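Local structure of exodeoxyribonuclease III (Methanosarcina mazei, 5J8N) at residues 67-72 / 109-114; 10-15 / 36-41. The protein probably acts as a metal-dependent DNA repair nuclease, cutting at abasic sites and degrading double-stranded DNA from the 3' end. The protein carries 3 engineered substitutions. All coordinates share one frame; numbering follows the deposited sequence.

Interaction 1. Residues 67-72 / 109-114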
loop_
_atom_site.group_PDB
_atom_site.type_symbol
_atom_site.label_atom_id
_atom_site.label_comp_id
_atom_site.label_asym_id
_atom_site.label_seq_id
_atom_site.Cartn_x
_atom_site.Cartn_y
_atom_site.Cartn_z
ATOM N N GLY A 67 5.343 -15.264 -10.286
ATOM C CA GLY A 67 5.455 -15.403 -8.843
ATOM C C GLY A 67 6.047 -14.209 -8.105
ATOM O O GLY A 67 6.705 -14.336 -7.039
ATOM N N TYR A 68 5.847 -13.012 -8.648
ATOM C CA TYR A 68 6.550 -11.849 -8.171
ATOM C C TYR A 68 5.648 -10.658 -8.141
ATOM O O TYR A 68 4.949 -10.425 -9.112
ATOM C CB TYR A 68 7.707 -11.587 -9.153
ATOM C CG TYR A 68 8.624 -10.445 -8.791
ATOM C CD1 TYR A 68 9.480 -10.558 -7.703
ATOM C CD2 TYR A 68 8.631 -9.273 -9.532
ATOM C CE1 TYR A 68 10.310 -9.507 -7.324
ATOM C CE2 TYR A 68 9.485 -8.258 -9.188
ATOM C CZ TYR A 68 10.328 -8.387 -8.119
ATOM O OH TYR A 68 11.193 -7.355 -7.811
ATOM N N SER A 69 5.737 -9.854 -7.096
ATOM C CA SER A 69 5.087 -8.557 -7.058
ATOM C C SER A 69 3.588 -8.710 -7.370
ATOM O O SER A 69 2.974 -9.688 -6.938
ATOM C CB SER A 69 5.852 -7.626 -8.016
ATOM O OG SER A 69 5.312 -6.300 -7.957
ATOM N N GLY A 70 2.972 -7.780 -8.088
ATOM C CA GLY A 70 1.544 -7.818 -8.423
ATOM C C GLY A 70 0.710 -7.100 -7.392
ATOM O O GLY A 70 0.948 -7.178 -6.168
ATOM N N VAL A 71 -0.283 -6.348 -7.871
ATOM C CA VAL A 71 -1.222 -5.653 -6.970
ATOM C C VAL A 71 -2.644 -5.755 -7.508
ATOM O O VAL A 71 -2.835 -5.998 -8.706
ATOM C CB VAL A 71 -0.881 -4.154 -6.753
ATOM C CG1 VAL A 71 0.499 -3.961 -6.172
ATOM C CG2 VAL A 71 -1.031 -3.330 -8.034
ATOM N N GLY A 72 -3.639 -5.605 -6.625
ATOM C CA GLY A 72 -5.026 -5.634 -7.092
ATOM C C GLY A 72 -5.884 -4.747 -6.204
ATOM O O GLY A 72 -5.558 -4.489 -5.031
ATOM N N ASN A 109 -2.662 2.348 -5.868
ATOM C CA ASN A 109 -2.350 1.185 -5.065
ATOM C C ASN A 109 -0.953 0.700 -5.459
ATOM O O ASN A 109 -0.752 0.356 -6.628
ATOM C CB ASN A 109 -3.419 0.132 -5.332
ATOM C CG ASN A 109 -3.145 -1.191 -4.615
ATOM O OD1 ASN A 109 -2.317 -1.215 -3.707
ATOM N ND2 ASN A 109 -3.883 -2.264 -4.963
ATOM N N ILE A 110 -0.017 0.714 -4.534
ATOM C CA ILE A 110 1.400 0.521 -4.892
ATOM C C ILE A 110 2.144 -0.450 -3.993
ATOM O O ILE A 110 2.026 -0.360 -2.760
ATOM C CB ILE A 110 2.149 1.890 -4.877
ATOM C CG1 ILE A 110 1.356 2.944 -5.692
ATOM C CG2 ILE A 110 3.592 1.743 -5.416
ATOM C CD1 ILE A 110 1.990 4.330 -5.659
ATOM N N TYR A 111 2.894 -1.341 -4.615
ATOM C CA TYR A 111 3.848 -2.202 -3.927
ATOM C C TYR A 111 5.235 -1.635 -4.232
ATOM O O TYR A 111 5.839 -1.940 -5.264
ATOM C CB TYR A 111 3.711 -3.673 -4.423
ATOM C CG TYR A 111 4.673 -4.630 -3.813
ATOM C CD1 TYR A 111 4.970 -4.588 -2.464
ATOM C CD2 TYR A 111 5.322 -5.569 -4.598
ATOM C CE1 TYR A 111 5.920 -5.453 -1.893
ATOM C CE2 TYR A 111 6.226 -6.493 -4.013
ATOM C CZ TYR A 111 6.518 -6.401 -2.654
ATOM O OH TYR A 111 7.427 -7.261 -2.068
ATOM N N PHE A 112 5.725 -0.771 -3.354
ATOM C CA PHE A 112 7.027 -0.125 -3.644
ATOM C C PHE A 112 8.143 -1.164 -3.502
ATOM O O PHE A 112 8.011 -2.130 -2.721
ATOM C CB PHE A 112 7.279 1.018 -2.683
ATOM C CG PHE A 112 6.405 2.231 -2.912
ATOM C CD1 PHE A 112 5.184 2.402 -2.301
ATOM C CD2 PHE A 112 6.883 3.240 -3.736
ATOM C CE1 PHE A 112 4.407 3.563 -2.537
ATOM C CE2 PHE A 112 6.162 4.397 -3.957
ATOM C CZ PHE A 112 4.906 4.565 -3.320
ATOM N N PRO A 113 9.221 -1.046 -4.278
ATOM C CA PRO A 113 10.277 -2.068 -4.243
ATOM C C PRO A 113 10.975 -2.213 -2.893
ATOM O O PRO A 113 11.140 -1.254 -2.148
ATOM C CB PRO A 113 11.278 -1.560 -5.304
ATOM C CG PRO A 113 10.406 -0.621 -6.197
ATOM C CD PRO A 113 9.460 0.043 -5.233
ATOM N N ASN A 114 11.362 -3.451 -2.624
ATOM C CA ASN A 114 12.241 -3.676 -1.527
ATOM C C ASN A 114 13.679 -3.599 -1.993
ATOM O O ASN A 114 14.049 -4.143 -3.034
ATOM C CB ASN A 114 11.951 -5.009 -0.886
ATOM C CG ASN A 114 12.737 -5.191 0.361
ATOM O OD1 ASN A 114 13.906 -5.597 0.285
ATOM N ND2 ASN A 114 12.137 -4.840 1.517
#
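Tyr111, Val71 and Asn109 carry this buried contact, in which the chain entering strand 71-75 runs over the end of strand 106-111 in nearly the opposite direction, 165° apart. The nearest CA atoms of the two segments, those of Val71 and Tyr111, are 6.8 Å apart, so side chains fill the gap. Val71 points across it and its two methyls divide the work: CG1 rests on the CB of Tyr111 at 3.7 Å, the two side chains crossing obliquely, while CG2 reaches the backbone O of Asn109 at 4.0 Å. With CG anti to its backbone N (chi1 178°), Tyr111 carries its ring to Ser69. Ser69 OG meets the ring at its edge, in plane, 3.4 Å from CD2, and itself hydrogen-bonds to the carbonyl of Glu94. Asn109, also with CG anti to N, points its CB at the other segment and places ND2 2.8 Å from Gly72 O. That amide is fixed from two sides, OD1 accepting from Gln37 NE2 and ND2 bonding to Thr73 OG1. The far side of 109-114 faces helix 119-141, where Ile110 and Phe112 pack. This is the meeting of the two central sheets in the DNase I-like α/β sandwich, and it sets Tyr111, a predicted active-site residue, beside the magnesium ligand Glu38 and Asp151, itself predicted to be catalytic.

Interaction 2. Residues 10-15 / 36-41. With MG (magnesium ion), chain B.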
loop_
_atom_site.group_PDB
_atom_site.type_symbol
_atom_site.label_atom_id
_atom_site.label_comp_id
_atom_site.label_asym_id
_atom_site.label_seq_id
_atom_site.Cartn_x
_atom_site.Cartn_y
_atom_site.Cartn_z
ATOM N N ASN A 10 -0.595 -5.911 2.244
ATOM C CA ASN A 10 0.386 -6.754 1.547
ATOM C C ASN A 10 0.200 -8.180 2.050
ATOM O O ASN A 10 0.404 -8.437 3.263
ATOM C CB ASN A 10 1.813 -6.265 1.814
ATOM C CG ASN A 10 2.858 -7.179 1.213
ATOM O OD1 ASN A 10 2.701 -8.410 1.204
ATOM N ND2 ASN A 10 3.965 -6.589 0.704
ATOM N N VAL A 11 -0.269 -9.038 1.152
ATOM C CA VAL A 11 -0.697 -10.381 1.507
ATOM C C VAL A 11 0.397 -11.420 1.425
ATOM O O VAL A 11 0.208 -12.568 1.829
ATOM C CB VAL A 11 -1.881 -10.831 0.644
ATOM C CG1 VAL A 11 -3.143 -10.005 1.014
ATOM C CG2 VAL A 11 -1.621 -10.754 -0.836
ATOM N N ASN A 12 1.557 -11.030 0.864
ATOM C CA ASN A 12 2.727 -11.934 0.759
ATOM C C ASN A 12 2.389 -13.233 0.006
ATOM O O ASN A 12 2.894 -14.313 0.304
ATOM C CB ASN A 12 3.357 -12.261 2.147
ATOM C CG ASN A 12 4.856 -12.598 2.049
ATOM O OD1 ASN A 12 5.625 -11.974 1.250
ATOM N ND2 ASN A 12 5.290 -13.469 2.927
ATOM N N GLY A 13 1.622 -13.060 -1.069
ATOM C CA GLY A 13 1.134 -14.129 -1.901
ATOM C C GLY A 13 -0.376 -14.320 -1.763
ATOM O O GLY A 13 -0.886 -14.781 -0.704
ATOM N N LEU A 14 -1.123 -13.972 -2.817
ATOM C CA LEU A 14 -2.576 -13.959 -2.724
ATOM C C LEU A 14 -3.171 -15.329 -2.639
ATOM O O LEU A 14 -4.085 -15.560 -1.837
ATOM C CB LEU A 14 -3.152 -13.192 -3.948
ATOM C CG LEU A 14 -4.679 -13.050 -3.903
ATOM C CD1 LEU A 14 -5.153 -12.298 -2.651
ATOM C CD2 LEU A 14 -5.092 -12.316 -5.200
ATOM N N ARG A 15 -2.688 -16.290 -3.404
ATOM C CA ARG A 15 -3.200 -17.647 -3.332
ATOM C C ARG A 15 -3.096 -18.184 -1.912
ATOM O O ARG A 15 -4.078 -18.725 -1.356
ATOM C CB ARG A 15 -2.425 -18.568 -4.296
ATOM C CG ARG A 15 -3.002 -19.994 -4.337
ATOM C CD ARG A 15 -1.951 -21.050 -4.745
ATOM N NE ARG A 15 -0.817 -20.943 -3.837
ATOM C CZ ARG A 15 -0.791 -21.386 -2.584
ATOM N NH1 ARG A 15 -1.871 -22.016 -2.070
ATOM N NH2 ARG A 15 0.284 -21.174 -1.825
ATOM N N VAL A 36 -4.802 -4.963 -2.349
ATOM C CA VAL A 36 -3.812 -5.980 -1.965
ATOM C C VAL A 36 -2.523 -5.704 -2.717
ATOM O O VAL A 36 -2.513 -5.282 -3.908
ATOM C CB VAL A 36 -4.318 -7.416 -2.193
ATOM C CG1 VAL A 36 -5.468 -7.734 -1.212
ATOM C CG2 VAL A 36 -4.700 -7.693 -3.636
ATOM N N GLN A 37 -1.411 -5.932 -2.030
ATOM C CA GLN A 37 -0.073 -5.881 -2.648
ATOM C C GLN A 37 0.633 -7.202 -2.501
ATOM O O GLN A 37 0.431 -7.995 -1.567
ATOM C CB GLN A 37 0.796 -4.768 -2.067
ATOM C CG GLN A 37 0.107 -3.405 -2.159
ATOM C CD GLN A 37 -0.735 -3.123 -0.939
ATOM O OE1 GLN A 37 -0.389 -3.543 0.171
ATOM N NE2 GLN A 37 -1.827 -2.395 -1.112
ATOM N N GLU A 38 1.530 -7.414 -3.455
ATOM C CA GLU A 38 2.350 -8.615 -3.548
ATOM C C GLU A 38 1.464 -9.856 -3.670
ATOM O O GLU A 38 1.499 -10.798 -2.884
ATOM C CB GLU A 38 3.373 -8.778 -2.415
ATOM C CG GLU A 38 4.461 -9.767 -2.871
ATOM C CD GLU A 38 5.505 -10.036 -1.881
ATOM O OE1 GLU A 38 5.300 -9.810 -0.675
ATOM O OE2 GLU A 38 6.548 -10.585 -2.288
ATOM N N THR A 39 0.728 -9.892 -4.772
ATOM C CA THR A 39 -0.163 -11.001 -5.045
ATOM C C THR A 39 0.620 -12.230 -5.437
ATOM O O THR A 39 0.172 -13.371 -5.264
ATOM C CB THR A 39 -1.160 -10.681 -6.178
ATOM O OG1 THR A 39 -0.395 -10.473 -7.389
ATOM C CG2 THR A 39 -1.975 -9.426 -5.819
ATOM N N LYS A 40 1.779 -12.042 -6.067
ATOM C CA LYS A 40 2.615 -13.100 -6.640
ATOM C C LYS A 40 1.871 -13.888 -7.740
ATOM O O LYS A 40 2.260 -15.022 -8.073
ATOM C CB LYS A 40 3.144 -14.076 -5.548
ATOM C CG LYS A 40 3.972 -13.392 -4.469
ATOM C CD LYS A 40 4.529 -14.441 -3.476
ATOM C CE LYS A 40 5.265 -13.738 -2.388
ATOM N NZ LYS A 40 5.830 -14.706 -1.342
ATOM N N VAL A 41 0.843 -13.269 -8.329
ATOM C CA VAL A 41 0.033 -13.888 -9.378
ATOM C C VAL A 41 0.728 -13.711 -10.713
ATOM O O VAL A 41 1.045 -12.553 -11.091
ATOM C CB VAL A 41 -1.359 -13.213 -9.438
ATOM C CG1 VAL A 41 -2.068 -13.566 -10.733
ATOM C CG2 VAL A 41 -2.191 -13.598 -8.183
HETATM MG MG MG B . 6.468 -10.114 0.986
HETATM O O HOH W 1 4.965 -9.407 2.253
HETATM O O HOH W 2 8.061 -13.679 0.123
HETATM O O HOH W 3 -0.314 -16.146 -5.204
HETATM O O HOH W 4 7.978 -10.929 -0.167
HETATM O O HOH W 5 7.636 -10.263 2.615
HETATM O O HOH W 6 7.138 -8.113 0.592
#
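Glu38 lies alongside Asn12, both side chains pointing the same way with carboxylate and amide planes 51° apart, and together they grip the magnesium ion of this DNase I-like nuclease. OE1 of Glu38 binds the metal at 2.0 Å and OD1 of Asn12 at 2.1 Å; four waters complete six-fold coordination. The extended Glu38 chain carries its carboxylate to the ion, and OE2 accepts from one of the metal-bound waters. Asn10 acts in the second shell: its OD1 receives a hydrogen from another metal-bound water at 2.7 Å and also from Asn12 N, closing an Asx turn, while its ND2 is tied to Asp151. Asn12 is steadied in turn by Tyr208, whose OH bonds to ND2. The site sits where parallel strands 3-10 and 33-37 end side by side. There Val11 N donates to Gln37 O, and beyond the strands the loops stay together through Gly13 N to Glu38 O, at 2.9 Å and nearly along the C=O axis. Lys40 stretches past Gly13, CD 3.8 Å from its CA, and NZ makes a weak bond to Asn12 O; a positive charge here may help balance the nearby carboxylate. At the start of helix 14-18, CB of Leu14 packs on CB of Thr39. Leu14 N donates to Thr39 O at 2.8 Å, almost straight at 176°, the donor standing above the carbonyl plane.

Both contacts are largely buried and adjoin, their centres about 8 Å apart, because strands 33-37 and 71-75 are neighbours in one sheet; Lys40 N with Ser69 O and Val36 N with Gly72 O probably make hydrogen bonds between them. Interaction 2 works within that sheet and its end loops, using backbone bonds, metal ligands and ordered waters, and comes partly to the surface at Asn12 and Lys40. Interaction 1 instead bridges to the second sheet, has all its touching residues buried, and depends on side-chain packing. They converge at the metal site, where Tyr111 OH packs on the carboxylate carbon of Glu38 and its CE1 on ND2 of Asn10.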